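Local coordinates for SA2223 protein (Staphylococcus aureus, PDB 5KAU) that probably binds bulky, lipophilic cations as a GyrI-like effector-binding protein, here carrying rhodamine 6G in its pocket, at residues G56-C61 against P132-Y137; V98-G103 against I148-M153. All blocks are in the same frame, centred on the assembly; numbering follows the deposited sequence.

Contact 1 of 2, residues G56-C61 against P132-Y137. With RHQ (rhodamine 6g), chain B.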
# COMPACT_ATOMS: atom_id res chain seq x y z
N GLY A 56 2.44 -9.99 -5.04
CA GLY A 56 2.42 -9.81 -3.59
C GLY A 56 1.09 -9.30 -3.07
O GLY A 56 0.11 -9.19 -3.80
N ILE A 57 1.07 -9.05 -1.77
CA ILE A 57 -0.11 -8.57 -1.11
C ILE A 57 0.07 -7.08 -0.83
O ILE A 57 1.13 -6.66 -0.36
CB ILE A 57 -0.36 -9.31 0.19
CG1 ILE A 57 -0.39 -10.79 -0.07
CG2 ILE A 57 -1.69 -8.83 0.78
CD1 ILE A 57 -0.31 -11.62 1.18
N LEU A 58 -0.95 -6.29 -1.14
CA LEU A 58 -0.98 -4.85 -0.84
C LEU A 58 -1.60 -4.52 0.51
O LEU A 58 -2.61 -5.10 0.93
CB LEU A 58 -1.76 -4.11 -1.91
CG LEU A 58 -1.13 -3.97 -3.28
CD1 LEU A 58 -1.38 -5.28 -3.98
CD2 LEU A 58 -1.80 -2.81 -3.94
N GLY A 59 -0.97 -3.59 1.22
CA GLY A 59 -1.59 -2.92 2.34
C GLY A 59 -1.76 -1.45 1.99
O GLY A 59 -0.82 -0.68 1.98
N LEU A 60 -2.95 -1.12 1.56
CA LEU A 60 -3.26 0.25 1.09
C LEU A 60 -3.79 1.15 2.17
O LEU A 60 -4.73 0.79 2.90
CB LEU A 60 -4.33 0.22 0.00
CG LEU A 60 -3.91 -0.66 -1.15
CD1 LEU A 60 -4.73 -1.91 -1.17
CD2 LEU A 60 -3.99 0.13 -2.49
N CYS A 61 -3.24 2.34 2.23
CA CYS A 61 -3.82 3.38 3.05
C CYS A 61 -4.69 4.26 2.14
O CYS A 61 -4.18 4.91 1.24
CB CYS A 61 -2.70 4.16 3.75
SG CYS A 61 -1.74 3.12 4.97
N PRO A 132 -4.63 6.62 -2.96
CA PRO A 132 -4.12 5.65 -1.99
C PRO A 132 -2.60 5.52 -2.12
O PRO A 132 -2.08 5.56 -3.23
CB PRO A 132 -4.79 4.31 -2.42
CG PRO A 132 -6.05 4.80 -3.21
CD PRO A 132 -5.60 6.02 -3.90
N PHE A 133 -1.90 5.21 -1.02
CA PHE A 133 -0.52 4.75 -1.17
C PHE A 133 -0.47 3.42 -0.53
O PHE A 133 -1.36 3.10 0.25
CB PHE A 133 0.51 5.69 -0.55
CG PHE A 133 0.36 5.89 0.95
CD1 PHE A 133 1.02 5.09 1.83
CD2 PHE A 133 -0.41 6.93 1.47
CE1 PHE A 133 0.89 5.28 3.22
CE2 PHE A 133 -0.53 7.11 2.88
CZ PHE A 133 0.14 6.28 3.71
N PHE A 134 0.54 2.62 -0.81
CA PHE A 134 0.53 1.26 -0.30
C PHE A 134 1.91 0.63 -0.08
O PHE A 134 2.93 1.02 -0.71
CB PHE A 134 -0.28 0.38 -1.21
CG PHE A 134 0.22 0.26 -2.65
CD1 PHE A 134 1.15 -0.75 -3.03
CD2 PHE A 134 -0.30 1.04 -3.63
CE1 PHE A 134 1.53 -0.92 -4.30
CE2 PHE A 134 0.15 0.89 -4.94
CZ PHE A 134 1.06 -0.08 -5.26
N GLU A 135 1.87 -0.35 0.83
CA GLU A 135 2.92 -1.35 1.07
C GLU A 135 2.68 -2.49 0.16
O GLU A 135 1.51 -2.97 0.05
CB GLU A 135 2.87 -1.80 2.55
CG GLU A 135 2.93 -0.65 3.50
CD GLU A 135 2.04 -0.79 4.72
OE1 GLU A 135 1.72 -1.92 5.14
OE2 GLU A 135 1.71 0.31 5.28
N LEU A 136 3.76 -3.01 -0.44
CA LEU A 136 3.65 -4.19 -1.31
C LEU A 136 4.54 -5.27 -0.75
O LEU A 136 5.71 -5.08 -0.67
CB LEU A 136 3.99 -3.90 -2.78
CG LEU A 136 3.86 -5.07 -3.76
CD1 LEU A 136 2.46 -5.50 -3.91
CD2 LEU A 136 4.32 -4.64 -5.08
N TYR A 137 3.95 -6.41 -0.40
CA TYR A 137 4.64 -7.52 0.27
C TYR A 137 4.68 -8.67 -0.63
O TYR A 137 3.69 -9.41 -0.76
CB TYR A 137 3.94 -7.99 1.56
CG TYR A 137 3.83 -6.90 2.62
CD1 TYR A 137 4.80 -6.72 3.59
CD2 TYR A 137 2.74 -6.03 2.60
CE1 TYR A 137 4.68 -5.70 4.53
CE2 TYR A 137 2.64 -4.99 3.51
CZ TYR A 137 3.61 -4.86 4.50
OH TYR A 137 3.56 -3.86 5.41
C1 RHQ B . 2.38 -7.77 7.83
C2 RHQ B . 2.32 -8.39 9.07
C3 RHQ B . 2.44 -9.81 9.09
C4 RHQ B . 2.61 -10.54 7.95
C5 RHQ B . 2.67 -9.87 6.68
C6 RHQ B . 2.54 -8.48 6.65
O1 RHQ B . 2.28 -6.43 7.73
C7 RHQ B . 2.13 -5.65 8.85
C8 RHQ B . 2.05 -6.23 10.12
C9 RHQ B . 2.18 -7.61 10.22
C10 RHQ B . 2.05 -4.29 8.64
C11 RHQ B . 1.87 -3.45 9.74
C12 RHQ B . 1.78 -4.02 11.06
C13 RHQ B . 1.87 -5.36 11.23
N1 RHQ B . 1.77 -2.10 9.59
C14 RHQ B . 2.01 -8.22 11.50
C15 RHQ B . 0.68 -8.09 11.87
C16 RHQ B . 0.22 -8.61 13.05
C17 RHQ B . 1.11 -9.30 13.82
C18 RHQ B . 2.46 -9.47 13.44
C19 RHQ B . 2.96 -8.94 12.26
C20 RHQ B . 1.60 -3.14 12.24
C21 RHQ B . 2.77 -12.03 8.03
C22 RHQ B . 2.05 -1.38 8.34
C23 RHQ B . 3.54 -1.36 8.03
N2 RHQ B . 2.81 -10.64 5.56
C24 RHQ B . 3.01 -10.12 4.20
C25 RHQ B . 3.23 -11.27 3.22
C26 RHQ B . 4.21 -9.48 11.67
O27 RHQ B . 4.73 -8.71 10.70
O2 RHQ B . 4.45 -10.67 11.57
C28 RHQ B . 5.82 -10.93 11.78
C29 RHQ B . 5.98 -12.39 12.16
O HOH W 1 -0.14 1.87 3.58

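Contact 2 of 2, residues V98-G103 against I148-M153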
# COMPACT_ATOMS: atom_id res chain seq x y z
N VAL A 98 8.68 4.76 -5.85
CA VAL A 98 8.64 3.45 -5.20
C VAL A 98 9.92 3.32 -4.40
O VAL A 98 11.01 3.43 -4.95
CB VAL A 98 8.47 2.34 -6.17
CG1 VAL A 98 8.39 0.98 -5.45
CG2 VAL A 98 7.27 2.59 -7.01
N PHE A 99 9.72 3.16 -3.10
CA PHE A 99 10.81 3.01 -2.13
C PHE A 99 10.93 1.57 -1.58
O PHE A 99 9.97 0.84 -1.60
CB PHE A 99 10.57 3.95 -0.95
CG PHE A 99 10.35 5.39 -1.33
CD1 PHE A 99 9.10 5.87 -1.66
CD2 PHE A 99 11.43 6.28 -1.33
CE1 PHE A 99 8.90 7.22 -2.01
CE2 PHE A 99 11.24 7.62 -1.67
CZ PHE A 99 9.94 8.08 -2.04
N GLU A 100 12.10 1.20 -1.08
CA GLU A 100 12.31 -0.12 -0.49
C GLU A 100 12.62 -0.00 0.99
O GLU A 100 13.50 0.76 1.38
CB GLU A 100 13.46 -0.90 -1.18
CG GLU A 100 13.12 -1.23 -2.64
CD GLU A 100 14.18 -2.10 -3.32
OE1 GLU A 100 15.30 -2.14 -2.82
OE2 GLU A 100 13.87 -2.74 -4.35
N ALA A 101 11.89 -0.81 1.76
CA ALA A 101 12.23 -1.06 3.15
C ALA A 101 12.73 -2.47 3.30
O ALA A 101 12.01 -3.47 3.00
CB ALA A 101 11.03 -0.84 4.07
N GLN A 102 13.95 -2.56 3.76
CA GLN A 102 14.59 -3.85 3.93
C GLN A 102 14.76 -4.10 5.40
O GLN A 102 15.33 -3.30 6.16
CB GLN A 102 15.96 -3.92 3.20
CG GLN A 102 16.56 -5.33 3.20
CD GLN A 102 17.69 -5.48 2.22
OE1 GLN A 102 18.50 -4.57 2.02
NE2 GLN A 102 17.75 -6.63 1.57
N GLY A 103 14.28 -5.25 5.81
CA GLY A 103 14.30 -5.64 7.20
C GLY A 103 13.02 -6.40 7.52
O GLY A 103 12.09 -6.52 6.64
N ILE A 148 12.44 -7.48 1.60
CA ILE A 148 12.14 -6.14 1.09
C ILE A 148 10.65 -5.93 0.92
O ILE A 148 10.01 -6.66 0.15
CB ILE A 148 12.80 -5.91 -0.24
CG1 ILE A 148 14.33 -5.99 -0.05
CG2 ILE A 148 12.39 -4.54 -0.81
CD1 ILE A 148 15.08 -6.11 -1.35
N THR A 149 10.11 -4.94 1.65
CA THR A 149 8.76 -4.39 1.42
C THR A 149 8.87 -3.14 0.50
O THR A 149 9.77 -2.33 0.72
CB THR A 149 8.13 -3.98 2.74
OG1 THR A 149 8.13 -5.12 3.59
CG2 THR A 149 6.71 -3.46 2.58
N GLU A 150 8.04 -3.03 -0.55
CA GLU A 150 8.05 -1.83 -1.37
C GLU A 150 6.97 -0.90 -0.82
O GLU A 150 5.93 -1.36 -0.30
CB GLU A 150 7.80 -2.13 -2.82
CG GLU A 150 8.87 -3.04 -3.40
CD GLU A 150 8.66 -3.30 -4.88
OE1 GLU A 150 7.53 -3.16 -5.37
OE2 GLU A 150 9.64 -3.66 -5.56
N ILE A 151 7.26 0.41 -0.88
CA ILE A 151 6.33 1.46 -0.51
C ILE A 151 6.10 2.30 -1.78
O ILE A 151 7.05 2.89 -2.34
CB ILE A 151 6.88 2.31 0.62
CG1 ILE A 151 7.02 1.47 1.91
CG2 ILE A 151 5.98 3.51 0.88
CD1 ILE A 151 7.80 2.14 2.96
N TRP A 152 4.84 2.37 -2.19
CA TRP A 152 4.42 3.05 -3.39
C TRP A 152 3.62 4.29 -3.05
O TRP A 152 2.51 4.19 -2.49
CB TRP A 152 3.56 2.13 -4.24
CG TRP A 152 4.25 0.94 -4.82
CD1 TRP A 152 4.87 -0.09 -4.14
CD2 TRP A 152 4.35 0.63 -6.20
NE1 TRP A 152 5.36 -1.00 -5.03
CE2 TRP A 152 5.06 -0.58 -6.31
CE3 TRP A 152 3.90 1.27 -7.39
CZ2 TRP A 152 5.31 -1.17 -7.51
CZ3 TRP A 152 4.16 0.69 -8.59
CH2 TRP A 152 4.88 -0.52 -8.65
N MET A 153 4.20 5.46 -3.42
CA MET A 153 3.65 6.78 -3.18
C MET A 153 3.30 7.45 -4.49
O MET A 153 4.20 7.68 -5.30
CB MET A 153 4.64 7.71 -2.45
CG MET A 153 5.12 7.17 -1.11
SD MET A 153 3.73 7.18 0.15
CE MET A 153 4.41 6.55 1.68
O HOH W 2 11.77 -4.67 -4.80
O HOH W 3 10.59 -4.93 4.95

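Contact 1 of 2, residues G56-C61 against P132-Y137
Leu58 sets its CD2 methyl over the middle of one face of the Phe134 ring, 3.8 Å from the ring centroid, a CH-pi contact 13° off the ring normal. Trp152 of the next strand stacks on the same ring, and Leu60 runs alongside Phe134, pointing the same way. The Phe133 ring, on the other surface of the sheet, takes Cys61 over one face, offset toward the rim, with Cys61 CB 3.5 Å from Phe133 CZ. Phe133 carries its CG between its own backbone N and carbonyl carbon (chi1 61°), a turn that folds the ring back over the neighbouring strand; His117 meets it edge-to-face.

Tyr137 joins protein to ligand. One face of its ring has rhodamine C6 4.1 Å above the plane, toward the rim, while Ile57 O lies in the ring plane, at the edge, 3.4 Å from Tyr137 CD2. Its hydroxyl donates to Glu135 OE1 at 2.7 Å, arriving 40° above the carboxylate plane. Tyr71 OH also hydrogen-bonds to OE1, and a water donates to OE2 and to Gly59 O, so both carboxylate oxygens are engaged. The ethyl carbon C22 of the dye comes to 3.3 Å from Glu135 OE1, and the buried acid would probably help offset the positive charge of rhodamine.

Beneath these groups, three antiparallel hydrogen-bonded pairs, Ile57 with Tyr137, Gly59 with Glu135 and Cys61 with Phe133, contribute six backbone bonds. The longest is Phe133 N to Cys61 O, 3.2 Å. The non-hydrogen-bonded pairs between them, Leu58 with Leu136 and Leu60 with Phe134, put their side chains on the face turned from the ligand. An aromatic wall around a buried glutamate, built on a strand pair of a closed antiparallel sheet, is consistent with the multidrug-binding pocket of GyrI-like effector-binding domains.

Contact 2 of 2, residues V98-G103 against I148-M153
Val98 and Trp152 lie side by side and point the same way, the valine spread over one face of the indole. A chi1 of -178° sets both methyls along it, Val98 CG2 3.7 Å from the centroid of the six-membered ring and Val98 CG1 on the pyrrole side, 3.6 Å from Trp152 NE1. The indole is also tied along its own strand: NE1 donates to Glu150 OE1 at 3.1 Å, on the anti side and 30° out of the carboxylate plane.

Glu100 and Glu150, both extended, bring their OE2 atoms to 4.5 Å. A water that donates to Glu100 OE2 sits between them and would probably soften their repulsion; its very short approach to Glu150 OE2 is doubtful. Ile148 crosses both Glu100 and Gln102 at a slant, its CG2 touching Glu100 CB at 3.8 Å and its CG1 reaching Gln102 NE2, which hydrogen-bonds to Lys146 O.

On the reverse face, Phe99 and Met153 meet at about a right angle, Phe99 CE1 3.9 Å from Met153 CG. Another water receives the Thr149 hydroxyl and donates to the carbonyls of Ala101 and Gly103. Four backbone bonds, through Phe99–Ile151 and Ala101–Thr149, fix the register.

Helix 107-120 covers the face of Ala101, Thr149 and Met153. Along the other edge of strand 87-102 runs strand 4-20, bound through Val98 and Gln4, with Gln6 and Leu8 on the indole; strand 133-137 flanks 148-155.

In the fold
Strands 133-137 and 148-155, adjacent in the sheet, couple the two contacts: Leu136 N probably donates to Glu150 O at 2.7 Å, and Tyr137 packs on Thr149. Contact 1, about 2 Å from the centre of the chain, is the more central; contact 2, with the two centres about 10 Å apart, is also largely buried but ends in a fringe of exposed Glu100 and Gln102. Both bury nearly the same area. Their glutamates tell the difference: in contact 1 a buried acid faces ligand and tyrosine hydroxyls, whereas in contact 2 two acids lie near each other at the solvent side. Helix 107-120 touches both, on the faces of Tyr137 and Thr149.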